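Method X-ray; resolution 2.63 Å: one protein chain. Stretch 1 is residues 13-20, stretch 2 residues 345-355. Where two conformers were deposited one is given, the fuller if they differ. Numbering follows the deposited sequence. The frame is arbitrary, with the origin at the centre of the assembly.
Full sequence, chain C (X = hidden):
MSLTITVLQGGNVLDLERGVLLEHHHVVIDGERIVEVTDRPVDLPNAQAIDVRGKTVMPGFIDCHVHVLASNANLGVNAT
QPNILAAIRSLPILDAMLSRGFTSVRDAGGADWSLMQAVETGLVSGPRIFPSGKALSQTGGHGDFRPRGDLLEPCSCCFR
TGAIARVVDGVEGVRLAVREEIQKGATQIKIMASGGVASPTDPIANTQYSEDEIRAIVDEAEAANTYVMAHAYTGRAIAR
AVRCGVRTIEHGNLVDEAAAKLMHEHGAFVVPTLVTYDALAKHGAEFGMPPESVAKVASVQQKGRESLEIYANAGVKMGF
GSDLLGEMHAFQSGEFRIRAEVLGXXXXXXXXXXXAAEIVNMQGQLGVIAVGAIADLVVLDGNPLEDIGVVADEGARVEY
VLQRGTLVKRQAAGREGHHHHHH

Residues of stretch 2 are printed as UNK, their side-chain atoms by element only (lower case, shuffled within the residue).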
# COMPACT_ATOMS: atom_id res chain seq x y z
N VAL C 13 -10.44 21.41 59.57
CA VAL C 13 -9.58 20.77 58.59
C VAL C 13 -9.54 19.26 58.79
O VAL C 13 -9.15 18.77 59.85
CB VAL C 13 -8.16 21.35 58.63
CG1 VAL C 13 -7.19 20.48 57.86
CG2 VAL C 13 -8.16 22.77 58.09
N LEU C 14 -9.97 18.53 57.78
CA LEU C 14 -9.99 17.09 57.85
C LEU C 14 -8.58 16.57 57.69
O LEU C 14 -7.92 16.82 56.69
CB LEU C 14 -10.86 16.50 56.75
CG LEU C 14 -11.63 15.23 57.09
CD1 LEU C 14 -12.35 14.74 55.84
CD2 LEU C 14 -10.74 14.13 57.65
N ASP C 15 -8.11 15.88 58.72
CA ASP C 15 -6.88 15.13 58.61
C ASP C 15 -7.20 13.66 58.54
O ASP C 15 -7.92 13.14 59.39
CB ASP C 15 -5.96 15.42 59.79
CG ASP C 15 -4.56 14.92 59.56
OD1 ASP C 15 -4.33 13.70 59.73
OD2 ASP C 15 -3.69 15.74 59.19
N LEU C 16 -6.63 13.00 57.54
CA LEU C 16 -7.14 11.71 57.09
C LEU C 16 -6.39 10.51 57.66
O LEU C 16 -6.97 9.45 57.84
CB LEU C 16 -7.18 11.66 55.57
CG LEU C 16 -8.39 12.39 54.98
CD1 LEU C 16 -8.02 13.11 53.70
CD2 LEU C 16 -9.53 11.43 54.76
N GLU C 17 -5.11 10.68 57.96
CA GLU C 17 -4.31 9.58 58.51
C GLU C 17 -4.59 9.39 60.00
O GLU C 17 -4.32 8.33 60.55
CB GLU C 17 -2.81 9.78 58.25
CG GLU C 17 -2.31 11.20 58.43
CD GLU C 17 -2.30 12.00 57.13
OE1 GLU C 17 -3.38 12.20 56.53
OE2 GLU C 17 -1.21 12.45 56.72
N ARG C 18 -5.14 10.42 60.63
CA ARG C 18 -5.56 10.33 62.02
C ARG C 18 -7.07 10.13 62.12
O ARG C 18 -7.55 9.47 63.04
CB ARG C 18 -5.13 11.57 62.80
CG ARG C 18 -3.63 11.65 63.04
CD ARG C 18 -3.11 13.06 62.85
NE ARG C 18 -3.33 13.90 64.03
CZ ARG C 18 -4.31 14.79 64.16
NH1 ARG C 18 -5.17 14.99 63.17
NH2 ARG C 18 -4.43 15.50 65.27
N GLY C 19 -7.80 10.70 61.18
CA GLY C 19 -9.23 10.43 61.06
C GLY C 19 -10.07 11.35 61.91
O GLY C 19 -11.12 10.96 62.41
N VAL C 20 -9.61 12.58 62.08
CA VAL C 20 -10.28 13.55 62.93
C VAL C 20 -10.33 14.92 62.27
O VAL C 20 -9.42 15.29 61.50
CB VAL C 20 -9.58 13.69 64.29
CG1 VAL C 20 -10.08 12.62 65.26
CG2 VAL C 20 -8.07 13.60 64.14
N UNK C 345 -17.01 5.22 56.72
CA UNK C 345 -16.88 6.41 55.88
C UNK C 345 -15.56 7.19 56.00
O UNK C 345 -15.30 8.07 55.19
o UNK C 345 -18.33 6.93 58.18
n UNK C 345 -19.83 8.30 57.21
c UNK C 345 -18.12 7.30 55.84
c UNK C 345 -18.77 7.50 57.18
N UNK C 346 -14.71 6.81 56.95
CA UNK C 346 -13.30 7.22 56.91
C UNK C 346 -12.62 6.61 55.70
O UNK C 346 -11.97 7.30 54.91
c UNK C 346 -11.44 7.67 58.71
c UNK C 346 -10.82 8.59 57.67
c UNK C 346 -12.56 6.78 58.16
c UNK C 346 -10.37 6.81 59.37
N UNK C 347 -12.77 5.30 55.57
CA UNK C 347 -12.24 4.58 54.43
C UNK C 347 -12.78 5.10 53.08
O UNK C 347 -12.02 5.29 52.14
c UNK C 347 -10.37 2.50 53.31
o UNK C 347 -9.64 2.71 54.31
c UNK C 347 -12.49 3.07 54.59
c UNK C 347 -11.84 2.19 53.54
o UNK C 347 -9.94 2.53 52.13
N UNK C 348 -14.08 5.39 53.03
CA UNK C 348 -14.70 5.95 51.83
C UNK C 348 -14.03 7.27 51.42
O UNK C 348 -13.73 7.49 50.24
c UNK C 348 -16.18 6.14 52.04
N UNK C 349 -13.74 8.11 52.40
CA UNK C 349 -13.07 9.35 52.12
C UNK C 349 -11.59 9.16 51.79
O UNK C 349 -11.00 9.96 51.06
c UNK C 349 -15.27 11.60 52.49
c UNK C 349 -14.65 10.80 53.62
c UNK C 349 -14.60 11.65 54.87
c UNK C 349 -13.24 10.32 53.29
N UNK C 350 -10.98 8.10 52.32
CA UNK C 350 -9.57 7.84 52.06
C UNK C 350 -9.35 7.42 50.62
O UNK C 350 -8.31 7.72 50.02
c UNK C 350 -7.33 6.37 54.82
c UNK C 350 -9.00 6.77 53.00
n UNK C 350 -8.45 5.20 57.16
n UNK C 350 -7.10 6.49 58.50
n UNK C 350 -6.96 6.68 56.20
c UNK C 350 -7.50 6.13 57.29
c UNK C 350 -8.42 7.30 54.29
N UNK C 351 -10.34 6.72 50.07
CA UNK C 351 -10.23 6.15 48.74
C UNK C 351 -10.13 7.24 47.68
O UNK C 351 -9.45 7.07 46.67
o UNK C 351 -11.23 3.98 49.06
c UNK C 351 -11.42 5.24 48.45
N UNK C 352 -10.80 8.36 47.94
CA UNK C 352 -10.86 9.48 47.01
C UNK C 352 -9.80 10.54 47.31
O UNK C 352 -9.78 11.58 46.67
c UNK C 352 -12.25 10.10 47.02
N UNK C 353 -8.95 10.28 48.30
CA UNK C 353 -7.96 11.28 48.70
C UNK C 353 -6.59 10.66 48.83
O UNK C 353 -5.81 10.67 47.87
o UNK C 353 -8.64 10.95 51.00
c UNK C 353 -9.54 12.88 49.87
c UNK C 353 -8.34 11.95 50.03
N UNK C 354 -6.28 10.13 50.01
CA UNK C 354 -4.91 9.74 50.31
C UNK C 354 -4.51 8.55 49.45
O UNK C 354 -3.43 8.54 48.87
c UNK C 354 -4.58 10.74 52.62
c UNK C 354 -4.68 9.44 51.81
o UNK C 354 -5.78 8.67 52.32
N UNK C 355 -5.42 7.59 49.32
CA UNK C 355 -5.16 6.40 48.51
C UNK C 355 -5.10 6.73 47.03
O UNK C 355 -4.21 6.27 46.32
c UNK C 355 -6.23 5.33 48.73
c UNK C 355 -6.38 5.05 50.21
c UNK C 355 -5.86 4.06 47.98

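Position 345 carries two side-chain carbons, the second bonded to one oxygen and one nitrogen; this carboxamide, one methylene from CA, is asparagine, N345. Its side chain is out of reach of stretch 1.

Position 346 has four carbons forked at the second, a leucine pattern. CA-to-CB points sideways, yet the tip comes nearer: one terminal methyl lies within 4.2 Å of the CA of G19 and the other within 3.9 Å of the carbonyl O of L16. This is L346, whose CD1 and CD2 are those two methyls.

At 347 three carbons run in line and the third bears two oxygens, so the residue is glutamate, E347. It makes no contact with stretch 1. A single carbon at 348 gives alanine, A348, also out of reach.

Four carbons forked at the second recur at 349, this time with CA-to-CB pointing toward stretch 1. The CB is 4.1 Å from L16 CD2, and a terminal methyl is 3.9 Å from L14 CD1. The residue is L349, and the methyl is its CD1.

Position 350 shows three carbons, a nitrogen, then a carbon carrying two more nitrogens: a guanidinium. The nitrogen within the chain lies 3.2 Å and one terminal nitrogen 3.0 Å from the O of L16, which sits oblique to the guanidinium plane; the geometry leaves hydrogen bonding there undecided. The O of E17 is farther, 3.9 Å from the same terminal nitrogen, at the edge of the group and near its plane. The residue is arginine, R350, and the two nitrogens are its NE and NH2. Within the helix, R350 NH1 also forms a long salt bridge, 4.0 Å, with E347 OE1.

One carbon followed by one oxygen identifies 351 as serine, S351, its OG hydrogen-bonded elsewhere in the structure. One carbon alone makes 352 alanine, A352.

At 353, a carbon bears one oxygen and one carbon, and the oxygen lies 3.5 Å from L16 CD1. This is threonine, T353. Its OG1 donates a 2.6 Å hydrogen bond to L349 O. It occupies the N-cap position but makes no capping bond through its side chain.

The same branching recurs at 354, where the branch carbon is 4.0 Å from L16 CB and 4.3 Å from E17 OE1; this is a second threonine, T354, and that carbon is its CG2. Position 355 has one carbon carrying two others, the valine pattern, and V355 remains out of reach.

The contact centres on L16, which has 115 Å² covered by the helical stretch, out of 364 Å² buried on both sides together. Its CD2 packs against L346 CD2 at 4.3 Å and L349 CB at 4.1 Å, while its carbonyl O lies close to the R350 guanidinium, in an oblique position. The L14–L349 pair adds a buried apolar contact. The turn bearing L16 is held by backbone bonds to D15 O from G19 N (3.0 Å) and V20 N (3.2 Å). At G19, with phi/psi 87/33, an ideal CB would be jammed against the preceding carbonyl O and would lie 3.1 Å from L346 CD1, so glycine suits both the turn and the neighbouring leucine.

Stretch 2, residues 345-355: NLEALRSATTV
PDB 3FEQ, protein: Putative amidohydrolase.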